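Local coordinates for DNA mismatch repair protein MUTS (Thermus aquaticus, PDB 1EWQ), which takes part in DNA mismatch repair, binding DNA that carries mismatches and hydrolysing ATP weakly, at residues L134-T139 / A205-E210; L180-L185 / L217-G222; A304-V309 / P545-R550; G311-G316 / V536-G541. All blocks are in the same frame, centred on the assembly; numbering follows the deposited sequence.

Interaction 1 of 4, residues L134-T139 / A205-E210; sequences LAAIAT and APFEPE
Ala138 and Phe207 mark the closest approach of the two backbones, with 8.0 Å between the CA atom of Ala138 and the CA atom of Phe207. Segment 134-139 is an extended strand. Segment 205-210 has no regular structure and passes beside the end of the strand without pairing to it. One phenylalanine bridges the gap. Phe207 has its CB directed at the strand, and with chi1 at -85° the ring is carried across to it. The ring rests obliquely against three consecutive residues, Ala136 to Ala138. Its CD2 lies 3.7 Å from the CB of Ala138. The CB of Ala136 is more distant, 4.4 Å from CZ of Phe207. Between the two alanines, the backbone O of Ile137 comes to 3.5 Å from CE2 of Phe207. The two methyls are small, which lets the ring sit close to the strand. The CB of Ile137 is directed away from the loop, and its side chain packs on Leu184. On the loop side, the O of Ala205 lies in the ring plane at the ring edge, 3.2 Å from CD1 of Phe207. With an alanine here the ring would be gone, and a gap would probably open over the methyls of Ala136 and Ala138, leaving the loop less well fixed. Strand 134-139 lies inside the mixed sheet of MutS domain II, between strands 177-180 and 143-149. Helix 215-232 covers this face: Ala223 touches the Phe207 ring. Leu179 of strand 177-180, Ala181 and Pro182 also touch the ring.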
loop_
_atom_site.group_PDB
_atom_site.type_symbol
_atom_site.label_atom_id
_atom_site.label_comp_id
_atom_site.label_asym_id
_atom_site.label_seq_id
_atom_site.Cartn_x
_atom_site.Cartn_y
_atom_site.Cartn_z
ATOM N N LEU C 134 -3.263 -0.218 23.794
ATOM C CA LEU C 134 -3.085 1.228 23.869
ATOM C C LEU C 134 -1.911 1.204 24.844
ATOM O O LEU C 134 -1.973 0.521 25.858
ATOM C CB LEU C 134 -4.272 1.926 24.543
ATOM C CG LEU C 134 -4.030 3.405 24.914
ATOM C CD1 LEU C 134 -3.765 4.225 23.669
ATOM C CD2 LEU C 134 -5.233 3.964 25.655
ATOM N N ALA C 135 -0.840 1.912 24.532
ATOM C CA ALA C 135 0.316 1.941 25.410
ATOM C C ALA C 135 0.587 3.366 25.888
ATOM O O ALA C 135 0.252 4.335 25.203
ATOM C CB ALA C 135 1.541 1.390 24.678
ATOM N N ALA C 136 1.184 3.481 27.073
ATOM C CA ALA C 136 1.532 4.781 27.651
ATOM C C ALA C 136 2.935 4.709 28.249
ATOM O O ALA C 136 3.256 3.773 28.986
ATOM C CB ALA C 136 0.521 5.173 28.723
ATOM N N ILE C 137 3.750 5.710 27.920
ATOM C CA ILE C 137 5.131 5.825 28.377
ATOM C C ILE C 137 5.333 7.150 29.127
ATOM O O ILE C 137 4.948 8.220 28.636
ATOM C CB ILE C 137 6.114 5.808 27.171
ATOM C CG1 ILE C 137 6.069 4.441 26.470
ATOM C CG2 ILE C 137 7.520 6.142 27.636
ATOM C CD1 ILE C 137 6.787 4.410 25.126
ATOM N N ALA C 138 5.941 7.077 30.307
ATOM C CA ALA C 138 6.203 8.269 31.108
ATOM C C ALA C 138 7.504 8.113 31.885
ATOM O O ALA C 138 8.096 7.035 31.909
ATOM C CB ALA C 138 5.048 8.519 32.068
ATOM N N THR C 139 7.945 9.195 32.517
ATOM C CA THR C 139 9.171 9.175 33.306
ATOM C C THR C 139 8.859 9.498 34.756
ATOM O O THR C 139 7.755 9.919 35.079
ATOM C CB THR C 139 10.188 10.201 32.798
ATOM O OG1 THR C 139 9.643 11.518 32.936
ATOM C CG2 THR C 139 10.527 9.936 31.344
ATOM N N ALA C 205 -2.899 12.680 26.014
ATOM C CA ALA C 205 -3.703 12.341 27.165
ATOM C C ALA C 205 -3.015 12.978 28.359
ATOM O O ALA C 205 -1.809 13.218 28.331
ATOM C CB ALA C 205 -3.772 10.829 27.336
ATOM N N PRO C 206 -3.779 13.305 29.408
ATOM C CA PRO C 206 -3.139 13.911 30.580
ATOM C C PRO C 206 -2.409 12.797 31.321
ATOM O O PRO C 206 -2.816 11.636 31.236
ATOM C CB PRO C 206 -4.320 14.462 31.366
ATOM C CG PRO C 206 -5.416 13.464 31.058
ATOM C CD PRO C 206 -5.245 13.255 29.565
ATOM N N PHE C 207 -1.341 13.134 32.037
ATOM C CA PHE C 207 -0.586 12.125 32.762
ATOM C C PHE C 207 -0.589 12.281 34.277
ATOM O O PHE C 207 0.415 12.034 34.943
ATOM C CB PHE C 207 0.854 12.052 32.238
ATOM C CG PHE C 207 1.010 11.167 31.025
ATOM C CD1 PHE C 207 0.394 11.497 29.817
ATOM C CD2 PHE C 207 1.765 9.998 31.093
ATOM C CE1 PHE C 207 0.530 10.675 28.693
ATOM C CE2 PHE C 207 1.910 9.165 29.976
ATOM C CZ PHE C 207 1.294 9.500 28.775
ATOM N N GLU C 208 -1.736 12.679 34.817
ATOM C CA GLU C 208 -1.881 12.830 36.256
ATOM C C GLU C 208 -1.864 11.405 36.817
ATOM O O GLU C 208 -2.632 10.551 36.378
ATOM C CB GLU C 208 -3.216 13.511 36.588
ATOM C CG GLU C 208 -3.498 14.790 35.792
ATOM C CD GLU C 208 -2.265 15.679 35.633
ATOM O OE1 GLU C 208 -1.460 15.771 36.591
ATOM O OE2 GLU C 208 -2.108 16.294 34.550
ATOM N N PRO C 209 -0.989 11.130 37.795
ATOM C CA PRO C 209 -0.909 9.786 38.375
ATOM C C PRO C 209 -2.236 9.188 38.831
ATOM O O PRO C 209 -3.178 9.902 39.126
ATOM C CB PRO C 209 0.079 9.967 39.528
ATOM C CG PRO C 209 -0.120 11.404 39.926
ATOM C CD PRO C 209 -0.185 12.086 38.581
ATOM N N GLU C 210 -2.296 7.864 38.870
ATOM C CA GLU C 210 -3.489 7.156 39.319
ATOM C C GLU C 210 -2.993 5.992 40.153
ATOM O O GLU C 210 -2.030 5.330 39.777
ATOM C CB GLU C 210 -4.295 6.640 38.125
ATOM C CG GLU C 210 -5.590 5.886 38.472
ATOM C CD GLU C 210 -5.350 4.493 39.032
ATOM O OE1 GLU C 210 -4.317 3.870 38.694
ATOM O OE2 GLU C 210 -6.204 4.011 39.801
#

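Interaction 2 of 4, residues L180-L185 / L217-G222; sequences LAPELL and LRRARG
Glu183 and Arg219 form a salt bridge between the first turn of helix 182-186 and helix 215-232. The two side chains reach out from opposite directions. OE1 of Glu183 sits at the edge of the guanidinium group, near its plane, and faces both terminal nitrogens. The separation of 2.3 Å between NH2 of Arg219 and OE1 of Glu183 is very short, so its exact value is doubtful. The second bond, from NH1 of Arg219 to OE1 of Glu183 at 2.7 Å, is bent and weak. The carboxylate is turned 47° from the guanidinium plane, so the two groups do not meet flat. Arg219 bends at chi3 (65°), which swings the group toward the glutamate. Pro182 CD flanks it, 3.9 Å from NH2 of Arg219. Ala181 is the N-cap of helix 182-186, and its O accepts bonds from the N atoms of Leu184 and Leu185. The positive helix start would be expected to favour a carboxylate here. Strand 134-139 adds second partners for both charges: a hydrogen bond joins Thr139 OG1 and OE2 of Glu183, and Thr139 O accepts from NH1 of Arg219. Both helices thus meet at the end of that strand, beside the loop that carries Phe207.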
loop_
_atom_site.group_PDB
_atom_site.type_symbol
_atom_site.label_atom_id
_atom_site.label_comp_id
_atom_site.label_asym_id
_atom_site.label_seq_id
_atom_site.Cartn_x
_atom_site.Cartn_y
_atom_site.Cartn_z
ATOM N N LEU C 180 2.409 9.415 24.870
ATOM C CA LEU C 180 3.679 9.823 25.471
ATOM C C LEU C 180 3.476 10.927 26.504
ATOM O O LEU C 180 2.653 11.823 26.314
ATOM C CB LEU C 180 4.658 10.304 24.390
ATOM C CG LEU C 180 5.123 9.318 23.304
ATOM C CD1 LEU C 180 5.834 10.085 22.191
ATOM C CD2 LEU C 180 6.047 8.259 23.905
ATOM N N ALA C 181 4.223 10.843 27.599
ATOM C CA ALA C 181 4.161 11.834 28.668
ATOM C C ALA C 181 4.506 13.207 28.095
ATOM O O ALA C 181 5.268 13.312 27.137
ATOM C CB ALA C 181 5.151 11.470 29.768
ATOM N N PRO C 182 3.948 14.278 28.678
ATOM C CA PRO C 182 4.216 15.638 28.203
ATOM C C PRO C 182 5.715 15.901 28.031
ATOM O O PRO C 182 6.144 16.459 27.022
ATOM C CB PRO C 182 3.599 16.506 29.297
ATOM C CG PRO C 182 2.466 15.655 29.799
ATOM C CD PRO C 182 3.105 14.301 29.887
ATOM N N GLU C 183 6.503 15.488 29.021
ATOM C CA GLU C 183 7.955 15.675 28.989
ATOM C C GLU C 183 8.617 15.051 27.766
ATOM O O GLU C 183 9.590 15.588 27.243
ATOM C CB GLU C 183 8.608 15.065 30.235
ATOM C CG GLU C 183 7.700 14.961 31.427
ATOM C CD GLU C 183 7.097 13.587 31.586
ATOM O OE1 GLU C 183 5.898 13.514 31.902
ATOM O OE2 GLU C 183 7.820 12.583 31.420
ATOM N N LEU C 184 8.103 13.907 27.323
ATOM C CA LEU C 184 8.674 13.210 26.173
ATOM C C LEU C 184 8.282 13.914 24.887
ATOM O O LEU C 184 9.057 13.964 23.929
ATOM C CB LEU C 184 8.206 11.751 26.165
ATOM C CG LEU C 184 8.571 10.977 27.440
ATOM C CD1 LEU C 184 7.987 9.573 27.391
ATOM C CD2 LEU C 184 10.082 10.931 27.593
ATOM N N LEU C 185 7.075 14.458 24.868
ATOM C CA LEU C 185 6.610 15.194 23.702
ATOM C C LEU C 185 7.407 16.501 23.632
ATOM O O LEU C 185 7.709 16.987 22.547
ATOM C CB LEU C 185 5.107 15.475 23.812
ATOM C CG LEU C 185 4.199 14.236 23.823
ATOM C CD1 LEU C 185 2.744 14.648 24.053
ATOM C CD2 LEU C 185 4.347 13.480 22.497
ATOM N N LEU C 217 4.968 4.851 36.651
ATOM C CA LEU C 217 3.895 3.901 36.351
ATOM C C LEU C 217 2.516 4.474 36.654
ATOM O O LEU C 217 1.578 4.273 35.889
ATOM C CB LEU C 217 4.106 2.594 37.131
ATOM C CG LEU C 217 3.208 1.423 36.712
ATOM C CD1 LEU C 217 3.394 1.151 35.222
ATOM C CD2 LEU C 217 3.559 0.178 37.521
ATOM N N ARG C 218 2.394 5.176 37.779
ATOM C CA ARG C 218 1.128 5.788 38.152
ATOM C C ARG C 218 0.706 6.798 37.094
ATOM O O ARG C 218 -0.480 6.987 36.830
ATOM C CB ARG C 218 1.243 6.507 39.492
ATOM C CG ARG C 218 1.312 5.600 40.702
ATOM C CD ARG C 218 1.012 6.403 41.957
ATOM N NE ARG C 218 1.964 7.487 42.159
ATOM C CZ ARG C 218 1.625 8.708 42.569
ATOM N NH1 ARG C 218 0.354 9.005 42.815
ATOM N NH2 ARG C 218 2.559 9.629 42.750
ATOM N N ARG C 219 1.681 7.454 36.486
ATOM C CA ARG C 219 1.371 8.447 35.465
ATOM C C ARG C 219 0.920 7.784 34.162
ATOM O O ARG C 219 -0.093 8.181 33.582
ATOM C CB ARG C 219 2.583 9.345 35.218
ATOM C CG ARG C 219 3.043 10.070 36.480
ATOM C CD ARG C 219 4.228 10.962 36.193
ATOM N NE ARG C 219 3.870 12.043 35.294
ATOM C CZ ARG C 219 4.603 12.421 34.255
ATOM N NH1 ARG C 219 5.744 11.797 33.987
ATOM N NH2 ARG C 219 4.185 13.412 33.474
ATOM N N ALA C 220 1.666 6.778 33.713
ATOM C CA ALA C 220 1.318 6.077 32.480
ATOM C C ALA C 220 -0.075 5.465 32.620
ATOM O O ALA C 220 -0.908 5.581 31.718
ATOM C CB ALA C 220 2.346 4.987 32.185
ATOM N N ARG C 221 -0.320 4.826 33.764
ATOM C CA ARG C 221 -1.599 4.196 34.045
ATOM C C ARG C 221 -2.701 5.262 34.018
ATOM O O ARG C 221 -3.784 5.050 33.444
ATOM C CB ARG C 221 -1.520 3.508 35.409
ATOM C CG ARG C 221 -2.686 2.608 35.779
ATOM C CD ARG C 221 -2.286 1.659 36.912
ATOM N NE ARG C 221 -1.947 2.405 38.116
ATOM C CZ ARG C 221 -1.070 2.006 39.031
ATOM N NH1 ARG C 221 -0.426 0.857 38.893
ATOM N NH2 ARG C 221 -0.840 2.763 40.095
ATOM N N GLY C 222 -2.420 6.413 34.621
ATOM C CA GLY C 222 -3.394 7.488 34.638
ATOM C C GLY C 222 -3.744 7.886 33.221
ATOM O O GLY C 222 -4.915 8.106 32.884
#

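Interaction 3 of 4, residues A304-V309 / P545-R550; sequences ARLDRV and PRFGDR
Leu306 is the one residue of 304-309 that reaches segment 545-550, and both of its methyls take part. CD1 lies 3.8 Å from CE1 of Phe547, which it meets obliquely. The same CD1 of Leu306 is 3.9 Å from the backbone O of Pro545 and 4.1 Å from its CG, and CD2 of Leu306 is also 4.1 Å from CD of Pro545. The leucine therefore ends against the proline ring and CE1 of Phe547. Its chi2 of 172° sets CD1 anti to CA, at the far end of the side chain, where it meets Phe547. All three residues are buried, and the contact is apolar. Further out, Phe547 also packs on Leu302 and Glu303 of helix 299-314, and Arg299 at the start of that helix donates from NH2 to the O of Phe547. Asp307 forms a salt bridge with Arg544, just before the proline. On its other side, strand 546-547 is held by backbone bonds to Ala614 and Leu616 of strand 613-616. The contact joins a helix of MutS domain III to the outermost strand of a small mixed sheet. That sheet accompanies the P-loop ATPase core of domain V, consistent with the additional sheet found beside the nucleotide-binding core in ABC-type ATPases.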
loop_
_atom_site.group_PDB
_atom_site.type_symbol
_atom_site.label_atom_id
_atom_site.label_comp_id
_atom_site.label_asym_id
_atom_site.label_seq_id
_atom_site.Cartn_x
_atom_site.Cartn_y
_atom_site.Cartn_z
ATOM N N ALA C 304 5.096 -28.591 33.104
ATOM C CA ALA C 304 3.649 -28.754 33.237
ATOM C C ALA C 304 2.974 -28.459 31.895
ATOM O O ALA C 304 2.028 -29.141 31.513
ATOM C CB ALA C 304 3.096 -27.826 34.330
ATOM N N ARG C 305 3.457 -27.442 31.186
ATOM C CA ARG C 305 2.886 -27.115 29.882
ATOM C C ARG C 305 3.184 -28.269 28.922
ATOM O O ARG C 305 2.333 -28.668 28.128
ATOM C CB ARG C 305 3.486 -25.817 29.315
ATOM C CG ARG C 305 3.000 -24.497 29.941
ATOM C CD ARG C 305 3.638 -23.306 29.190
ATOM N NE ARG C 305 3.269 -22.003 29.750
ATOM C CZ ARG C 305 3.730 -20.829 29.322
ATOM N NH1 ARG C 305 4.588 -20.766 28.312
ATOM N NH2 ARG C 305 3.341 -19.707 29.923
ATOM N N LEU C 306 4.399 -28.802 28.992
ATOM C CA LEU C 306 4.774 -29.902 28.111
ATOM C C LEU C 306 3.960 -31.149 28.436
ATOM O O LEU C 306 3.649 -31.933 27.542
ATOM C CB LEU C 306 6.281 -30.194 28.214
ATOM C CG LEU C 306 7.214 -29.173 27.549
ATOM C CD1 LEU C 306 8.653 -29.496 27.910
ATOM C CD2 LEU C 306 7.010 -29.172 26.023
ATOM N N ASP C 307 3.605 -31.342 29.706
ATOM C CA ASP C 307 2.798 -32.506 30.054
ATOM C C ASP C 307 1.451 -32.409 29.363
ATOM O O ASP C 307 1.008 -33.373 28.749
ATOM C CB ASP C 307 2.606 -32.638 31.567
ATOM C CG ASP C 307 3.871 -33.075 32.267
ATOM O OD1 ASP C 307 4.660 -33.814 31.641
ATOM O OD2 ASP C 307 4.089 -32.690 33.438
ATOM N N ARG C 308 0.810 -31.244 29.432
ATOM C CA ARG C 308 -0.479 -31.076 28.781
ATOM C C ARG C 308 -0.390 -31.239 27.258
ATOM O O ARG C 308 -1.292 -31.801 26.630
ATOM C CB ARG C 308 -1.080 -29.716 29.139
ATOM C CG ARG C 308 -1.520 -29.623 30.596
ATOM C CD ARG C 308 -2.540 -28.511 30.807
ATOM N NE ARG C 308 -3.853 -29.049 31.160
ATOM C CZ ARG C 308 -4.562 -29.862 30.377
ATOM N NH1 ARG C 308 -4.090 -30.216 29.188
ATOM N NH2 ARG C 308 -5.723 -30.364 30.799
ATOM N N VAL C 309 0.693 -30.747 26.665
ATOM C CA VAL C 309 0.883 -30.864 25.220
ATOM C C VAL C 309 1.014 -32.348 24.876
ATOM O O VAL C 309 0.294 -32.877 24.029
ATOM C CB VAL C 309 2.178 -30.154 24.759
ATOM C CG1 VAL C 309 2.394 -30.363 23.264
ATOM C CG2 VAL C 309 2.108 -28.674 25.098
ATOM N N PRO C 545 11.312 -31.562 24.390
ATOM C CA PRO C 545 12.664 -31.198 24.819
ATOM C C PRO C 545 12.892 -31.472 26.306
ATOM O O PRO C 545 11.965 -31.427 27.106
ATOM C CB PRO C 545 12.722 -29.705 24.512
ATOM C CG PRO C 545 11.331 -29.272 24.848
ATOM C CD PRO C 545 10.508 -30.347 24.159
ATOM N N ARG C 546 14.134 -31.756 26.669
ATOM C CA ARG C 546 14.469 -32.004 28.059
ATOM C C ARG C 546 15.346 -30.835 28.490
ATOM O O ARG C 546 16.123 -30.318 27.699
ATOM C CB ARG C 546 15.238 -33.313 28.200
ATOM C CG ARG C 546 14.592 -34.504 27.502
ATOM C CD ARG C 546 13.199 -34.807 28.034
ATOM N NE ARG C 546 12.555 -35.879 27.275
ATOM C CZ ARG C 546 11.323 -36.330 27.508
ATOM N NH1 ARG C 546 10.591 -35.803 28.484
ATOM N NH2 ARG C 546 10.817 -37.306 26.763
ATOM N N PHE C 547 15.219 -30.416 29.743
ATOM C CA PHE C 547 16.006 -29.291 30.234
ATOM C C PHE C 547 17.162 -29.723 31.126
ATOM O O PHE C 547 17.007 -30.592 31.978
ATOM C CB PHE C 547 15.101 -28.309 30.988
ATOM C CG PHE C 547 13.967 -27.782 30.158
ATOM C CD1 PHE C 547 12.671 -28.235 30.359
ATOM C CD2 PHE C 547 14.208 -26.862 29.144
ATOM C CE1 PHE C 547 11.627 -27.777 29.558
ATOM C CE2 PHE C 547 13.178 -26.395 28.334
ATOM C CZ PHE C 547 11.887 -26.849 28.537
ATOM N N GLY C 548 18.318 -29.100 30.910
ATOM C CA GLY C 548 19.520 -29.391 31.675
ATOM C C GLY C 548 20.481 -28.229 31.468
ATOM O O GLY C 548 20.044 -27.144 31.079
ATOM N N ASP C 549 21.773 -28.408 31.718
ATOM C CA ASP C 549 22.691 -27.293 31.497
ATOM C C ASP C 549 23.436 -27.432 30.179
ATOM O O ASP C 549 24.143 -26.528 29.742
ATOM C CB ASP C 549 23.688 -27.154 32.649
ATOM C CG ASP C 549 24.790 -26.149 32.341
ATOM O OD1 ASP C 549 25.756 -26.534 31.638
ATOM O OD2 ASP C 549 24.681 -24.976 32.781
ATOM N N ARG C 550 23.259 -28.570 29.532
ATOM C CA ARG C 550 23.908 -28.806 28.259
ATOM C C ARG C 550 22.908 -28.643 27.133
ATOM O O ARG C 550 21.734 -28.997 27.275
ATOM C CB ARG C 550 24.479 -30.226 28.212
ATOM C CG ARG C 550 25.850 -30.345 28.810
ATOM C CD ARG C 550 26.160 -31.768 29.261
ATOM N NE ARG C 550 27.556 -31.890 29.682
ATOM C CZ ARG C 550 28.191 -31.021 30.470
ATOM N NH1 ARG C 550 27.561 -29.945 30.940
ATOM N NH2 ARG C 550 29.471 -31.224 30.781
#

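Interaction 4 of 4, residues G311-G316 / V536-G541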
loop_
_atom_site.group_PDB
_atom_site.type_symbol
_atom_site.label_atom_id
_atom_site.label_comp_id
_atom_site.label_asym_id
_atom_site.label_seq_id
_atom_site.Cartn_x
_atom_site.Cartn_y
_atom_site.Cartn_z
ATOM N N GLY C 311 0.072 -34.816 26.421
ATOM C CA GLY C 311 -1.191 -35.492 26.644
ATOM C C GLY C 311 -2.092 -35.421 25.427
ATOM O O GLY C 311 -2.777 -36.393 25.106
ATOM N N PHE C 312 -2.109 -34.280 24.749
ATOM C CA PHE C 312 -2.945 -34.147 23.560
ATOM C C PHE C 312 -2.262 -34.789 22.356
ATOM O O PHE C 312 -2.913 -35.095 21.364
ATOM C CB PHE C 312 -3.255 -32.679 23.262
ATOM C CG PHE C 312 -4.431 -32.136 24.028
ATOM C CD1 PHE C 312 -4.278 -31.057 24.892
ATOM C CD2 PHE C 312 -5.694 -32.686 23.866
ATOM C CE1 PHE C 312 -5.367 -30.532 25.582
ATOM C CE2 PHE C 312 -6.796 -32.168 24.553
ATOM C CZ PHE C 312 -6.632 -31.087 25.413
ATOM N N VAL C 313 -0.950 -34.982 22.442
ATOM C CA VAL C 313 -0.225 -35.615 21.353
ATOM C C VAL C 313 -0.594 -37.094 21.341
ATOM O O VAL C 313 -0.763 -37.690 20.284
ATOM C CB VAL C 313 1.307 -35.472 21.521
ATOM C CG1 VAL C 313 2.031 -36.463 20.614
ATOM C CG2 VAL C 313 1.736 -34.047 21.178
ATOM N N ARG C 314 -0.741 -37.675 22.526
ATOM C CA ARG C 314 -1.089 -39.087 22.649
ATOM C C ARG C 314 -2.562 -39.332 22.370
ATOM O O ARG C 314 -2.906 -40.097 21.473
ATOM C CB ARG C 314 -0.772 -39.600 24.051
ATOM C CG ARG C 314 0.650 -39.355 24.483
ATOM C CD ARG C 314 0.905 -39.964 25.848
ATOM N NE ARG C 314 2.193 -39.543 26.387
ATOM C CZ ARG C 314 2.683 -39.957 27.550
ATOM N NH1 ARG C 314 1.989 -40.813 28.298
ATOM N NH2 ARG C 314 3.860 -39.512 27.970
ATOM N N GLU C 315 -3.423 -38.673 23.136
ATOM C CA GLU C 315 -4.865 -38.823 22.993
ATOM C C GLU C 315 -5.421 -38.134 21.746
ATOM O O GLU C 315 -6.108 -37.115 21.837
ATOM C CB GLU C 315 -5.529 -38.290 24.259
ATOM C CG GLU C 315 -5.039 -39.018 25.488
ATOM C CD GLU C 315 -5.403 -40.496 25.437
ATOM O OE1 GLU C 315 -4.723 -41.310 26.100
ATOM O OE2 GLU C 315 -6.382 -40.838 24.735
ATOM N N GLY C 316 -5.135 -38.723 20.585
ATOM C CA GLY C 316 -5.560 -38.165 19.310
ATOM C C GLY C 316 -7.036 -37.854 19.168
ATOM O O GLY C 316 -7.413 -36.752 18.754
ATOM N N VAL C 536 0.447 -29.212 15.962
ATOM C CA VAL C 536 1.630 -28.839 15.201
ATOM C C VAL C 536 2.716 -29.895 15.381
ATOM O O VAL C 536 3.385 -30.284 14.428
ATOM C CB VAL C 536 2.192 -27.467 15.676
ATOM C CG1 VAL C 536 3.617 -27.270 15.155
ATOM C CG2 VAL C 536 1.308 -26.348 15.183
ATOM N N ALA C 537 2.889 -30.339 16.619
ATOM C CA ALA C 537 3.902 -31.336 16.935
ATOM C C ALA C 537 3.663 -32.632 16.146
ATOM O O ALA C 537 4.603 -33.220 15.606
ATOM C CB ALA C 537 3.899 -31.615 18.437
ATOM N N VAL C 538 2.408 -33.067 16.074
ATOM C CA VAL C 538 2.092 -34.296 15.350
ATOM C C VAL C 538 2.266 -34.120 13.847
ATOM O O VAL C 538 2.831 -34.977 13.177
ATOM C CB VAL C 538 0.638 -34.778 15.628
ATOM C CG1 VAL C 538 0.312 -35.984 14.752
ATOM C CG2 VAL C 538 0.498 -35.168 17.079
ATOM N N ARG C 539 1.794 -32.995 13.328
ATOM C CA ARG C 539 1.873 -32.711 11.902
ATOM C C ARG C 539 3.270 -32.512 11.310
ATOM O O ARG C 539 3.527 -32.913 10.170
ATOM C CB ARG C 539 1.015 -31.481 11.581
ATOM C CG ARG C 539 1.162 -30.960 10.161
ATOM C CD ARG C 539 0.055 -29.958 9.838
ATOM N NE ARG C 539 -1.236 -30.632 9.713
ATOM C CZ ARG C 539 -2.336 -30.305 10.385
ATOM N NH1 ARG C 539 -2.324 -29.299 11.250
ATOM N NH2 ARG C 539 -3.452 -30.997 10.193
ATOM N N TYR C 540 4.162 -31.896 12.078
ATOM C CA TYR C 540 5.503 -31.603 11.594
ATOM C C TYR C 540 6.574 -32.470 12.227
ATOM O O TYR C 540 7.761 -32.277 11.976
ATOM C CB TYR C 540 5.809 -30.121 11.834
ATOM C CG TYR C 540 4.814 -29.192 11.166
ATOM C CD1 TYR C 540 4.316 -28.068 11.834
ATOM C CD2 TYR C 540 4.356 -29.444 9.872
ATOM C CE1 TYR C 540 3.377 -27.223 11.226
ATOM C CE2 TYR C 540 3.424 -28.603 9.257
ATOM C CZ TYR C 540 2.937 -27.501 9.936
ATOM O OH TYR C 540 1.998 -26.695 9.329
ATOM N N GLY C 541 6.153 -33.424 13.050
ATOM C CA GLY C 541 7.098 -34.313 13.701
ATOM C C GLY C 541 8.074 -33.635 14.653
ATOM O O GLY C 541 9.290 -33.680 14.418
#
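Val313 and Val538 bring two helix ends unusually near, with 6.6 Å between the CA atom of Val313 and the CA atom of Val538, and Val313 alone carries the contact for segment 311-316. The CB of Val538 is directed at the other helix, while that of Val313 is directed to one side of it. Their side chains slide past one another in opposite directions. CG1 of Val313 lies 4.1 Å from CG2 of Val538. The other branch, CG2 of Val313, faces Ala537, with 4.3 Å to the CB of Ala537. The torsion of Val313 puts CG1 anti to the backbone N (chi1 164°) and so divides the two methyls between the two partners. Val538 is exposed and Ala537 is buried, so the contact runs from the surface inward.

Here helix 299-314 meets the last turn of helix 514-540, within the helical MutS domain III region. The backbone turns away just beyond the contact in both segments. Glu315 is the centre of an inverse gamma turn, with the N of Gly316 bonded to the O of Arg314 at 2.8 Å. Glu315 is also the N-cap of the next helix, 316-326. On the other side, Gly541 leaves the helix with a positive phi (63°), a conformation that favours glycine.

Farther back along helix 514-540, Ala534 extends the packing of Val313. Phe312 turns from the contact toward Tyr530, Ala531 and Ala534 of the same helix. Arg319 of helix 316-326 donates from NH1 to the O of Phe312 and also touches Val538.

In the fold
From the N terminus, strand 134-139 comes first, and interaction 1 closes a loop on it from segment 205-210. Interaction 2 opens inside that loop at 180-185 and closes beyond it at 217-222, so the two cross. They touch each other and gather loop, strand and helices of the domain II region into one unit. Interactions 3 and 4 follow in series, with centres 39 to 46 Å from the first pair. Both start on helix 299-314. Interaction 4 is nested within the long loop closed by interaction 3. It joins that helix to helix 514-540, while interaction 3 joins it to strand 546-547, the next element in the chain.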